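Local coordinates for protein tyrocidine synthetase 3 (Brevibacillus brevis, PDB 2JGP) that probably joins amino acids during tyrocidine synthesis, its carrier domain holding the growing peptide on a phosphopantetheine arm and its condensation domain forming the peptide bond, at residues T124-K130 / E446-F452. Residues are numbered along the deposited sequence; the frame is centred on the assembly and turned at random.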
loop_
_atom_site.group_PDB
_atom_site.type_symbol
_atom_site.label_atom_id
_atom_site.label_comp_id
_atom_site.label_asym_id
_atom_site.label_seq_id
_atom_site.Cartn_x
_atom_site.Cartn_y
_atom_site.Cartn_z
ATOM N N THR A 124 -0.776 11.520 -17.641
ATOM C CA THR A 124 -1.332 12.189 -18.809
ATOM C C THR A 124 -2.741 11.666 -19.030
ATOM O O THR A 124 -3.010 10.480 -18.826
ATOM C CB THR A 124 -0.487 11.944 -20.071
ATOM O OG1 THR A 124 -0.330 10.534 -20.279
ATOM C CG2 THR A 124 0.882 12.586 -19.929
ATOM N N MET A 125 -3.637 12.566 -19.421
ATOM C CA MET A 125 -5.032 12.227 -19.657
ATOM C C MET A 125 -5.467 12.862 -20.961
ATOM O O MET A 125 -5.251 14.057 -21.165
ATOM C CB MET A 125 -5.891 12.755 -18.509
ATOM C CG MET A 125 -7.364 12.406 -18.608
ATOM S SD MET A 125 -8.186 12.587 -17.014
ATOM C CE MET A 125 -7.818 14.301 -16.641
ATOM N N LEU A 126 -6.052 12.058 -21.846
ATOM C CA LEU A 126 -6.655 12.569 -23.075
ATOM C C LEU A 126 -8.070 13.054 -22.770
ATOM O O LEU A 126 -8.910 12.279 -22.295
ATOM C CB LEU A 126 -6.702 11.486 -24.161
ATOM C CG LEU A 126 -7.377 11.888 -25.481
ATOM C CD1 LEU A 126 -6.631 13.044 -26.145
ATOM C CD2 LEU A 126 -7.482 10.700 -26.427
ATOM N N ILE A 127 -8.323 14.332 -23.041
ATOM C CA ILE A 127 -9.638 14.931 -22.839
ATOM C C ILE A 127 -10.232 15.291 -24.193
ATOM O O ILE A 127 -9.686 16.129 -24.909
ATOM C CB ILE A 127 -9.563 16.200 -21.969
ATOM C CG1 ILE A 127 -8.939 15.880 -20.605
ATOM C CG2 ILE A 127 -10.958 16.804 -21.790
ATOM C CD1 ILE A 127 -8.813 17.083 -19.690
ATOM N N GLU A 128 -11.347 14.646 -24.531
ATOM C CA GLU A 128 -12.043 14.888 -25.788
ATOM C C GLU A 128 -13.402 15.519 -25.509
ATOM O O GLU A 128 -14.290 14.881 -24.942
ATOM C CB GLU A 128 -12.199 13.580 -26.564
ATOM C CG GLU A 128 -10.908 13.118 -27.225
ATOM C CD GLU A 128 -10.887 11.630 -27.523
ATOM O OE1 GLU A 128 -11.009 10.825 -26.572
ATOM O OE2 GLU A 128 -10.728 11.265 -28.706
ATOM N N GLY A 129 -13.546 16.781 -25.908
ATOM C CA GLY A 129 -14.746 17.562 -25.627
ATOM C C GLY A 129 -14.428 19.044 -25.588
ATOM O O GLY A 129 -13.338 19.459 -25.981
ATOM N N LYS A 130 -15.370 19.839 -25.088
ATOM C CA LYS A 130 -15.262 21.299 -25.155
ATOM C C LYS A 130 -14.077 21.830 -24.344
ATOM O O LYS A 130 -13.156 22.422 -24.914
ATOM C CB LYS A 130 -16.570 21.963 -24.705
ATOM C CG LYS A 130 -17.807 21.550 -25.507
ATOM C CD LYS A 130 -17.678 21.815 -27.011
ATOM C CE LYS A 130 -17.618 23.304 -27.334
ATOM N NZ LYS A 130 -17.710 23.555 -28.798
ATOM N N GLU A 446 -19.397 17.768 -20.536
ATOM C CA GLU A 446 -19.191 18.058 -21.958
ATOM C C GLU A 446 -17.951 17.368 -22.541
ATOM O O GLU A 446 -17.588 17.625 -23.691
ATOM C CB GLU A 446 -19.071 19.574 -22.161
ATOM C CG GLU A 446 -20.303 20.379 -21.733
ATOM C CD GLU A 446 -21.395 20.435 -22.793
ATOM O OE1 GLU A 446 -21.342 19.661 -23.772
ATOM O OE2 GLU A 446 -22.317 21.265 -22.642
ATOM N N CYS A 447 -17.311 16.494 -21.763
ATOM C CA CYS A 447 -16.052 15.863 -22.176
ATOM C C CYS A 447 -15.977 14.381 -21.813
ATOM O O CYS A 447 -16.777 13.880 -21.022
ATOM C CB CYS A 447 -14.865 16.594 -21.541
ATOM S SG CYS A 447 -14.616 18.277 -22.132
ATOM N N THR A 448 -15.001 13.697 -22.407
ATOM C CA THR A 448 -14.709 12.297 -22.107
ATOM C C THR A 448 -13.225 12.141 -21.770
ATOM O O THR A 448 -12.360 12.595 -22.520
ATOM C CB THR A 448 -15.054 11.382 -23.294
ATOM O OG1 THR A 448 -14.313 11.790 -24.451
ATOM C CG2 THR A 448 -16.542 11.444 -23.603
ATOM N N LEU A 449 -12.942 11.491 -20.644
ATOM C CA LEU A 449 -11.580 11.360 -20.133
ATOM C C LEU A 449 -11.032 9.959 -20.389
ATOM O O LEU A 449 -11.730 8.969 -20.178
ATOM C CB LEU A 449 -11.561 11.647 -18.630
ATOM C CG LEU A 449 -12.311 12.899 -18.163
ATOM C CD1 LEU A 449 -12.195 13.052 -16.656
ATOM C CD2 LEU A 449 -11.796 14.143 -18.872
ATOM N N ALA A 450 -9.781 9.877 -20.836
ATOM C CA ALA A 450 -9.146 8.590 -21.115
ATOM C C ALA A 450 -7.624 8.706 -21.062
ATOM O O ALA A 450 -7.090 9.812 -21.055
ATOM C CB ALA A 450 -9.589 8.074 -22.477
ATOM N N PRO A 451 -6.918 7.560 -21.012
ATOM C CA PRO A 451 -5.453 7.578 -21.039
ATOM C C PRO A 451 -4.884 8.113 -22.354
ATOM O O PRO A 451 -5.524 7.986 -23.398
ATOM C CB PRO A 451 -5.079 6.099 -20.870
ATOM C CG PRO A 451 -6.291 5.448 -20.309
ATOM C CD PRO A 451 -7.438 6.187 -20.899
ATOM N N PHE A 452 -3.694 8.707 -22.290
ATOM C CA PHE A 452 -3.013 9.214 -23.480
ATOM C C PHE A 452 -1.781 8.374 -23.808
ATOM O O PHE A 452 -1.660 7.855 -24.919
ATOM C CB PHE A 452 -2.619 10.682 -23.291
ATOM C CG PHE A 452 -1.861 11.258 -24.458
ATOM C CD1 PHE A 452 -2.439 11.307 -25.720
ATOM C CD2 PHE A 452 -0.571 11.750 -24.295
ATOM C CE1 PHE A 452 -1.743 11.834 -26.800
ATOM C CE2 PHE A 452 0.128 12.282 -25.371
ATOM C CZ PHE A 452 -0.459 12.323 -26.626
#
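The condensation domain pairs two halves, each with a chloramphenicol acetyltransferase-like fold, and here strand 447-451, from late in the chain, crosses to the N-terminal half and adds an antiparallel edge strand to its sheet beside strand 124-129. Leu-126 and Ala-450 form one hydrogen-bonded pair, with Leu-126 N 2.6 Å from Ala-450 O; Glu-128 and Thr-448 form the next, where Glu-128 N gives Thr-448 O a nearly straight bond (176° at the hydrogen). Glu-128 O is gripped twice by Thr-448: Thr-448 N donates from a tilt out of the carbonyl plane, while OG1, 3.1 Å from that oxygen, lies in the plane on a lone pair. The small beta-branched threonine suits this place, since a chi1 of 58° sets OG1 between its own N and carbonyl carbon, from where it reaches Glu-128 O on the facing strand.

On the face that carries Ile-127 and Leu-449, these two lie side by side, Ile-127 CG1 3.8 Å from Leu-449 CD2, and Met-125, extended through CG, lays SD 3.9 Å from Leu-449 CB. Leu-234 and Val-238 of helix 227-241 meet Met-125 and Leu-449 respectively. At the Thr-124 end, Phe-452 sets its CB 3.8 Å from Thr-124 OG1, and its ring, carried away by a CG anti to the backbone N, rests on helix 180-189.

Gly-129 suits the close approach at its own end: its CA is 4.1 Å from that of Cys-447, and its backbone angles would jam any CB against the preceding carbonyl. The cysteine turns its sulfur toward the departing chain, SG stopping 3.4 Å from Lys-130 N.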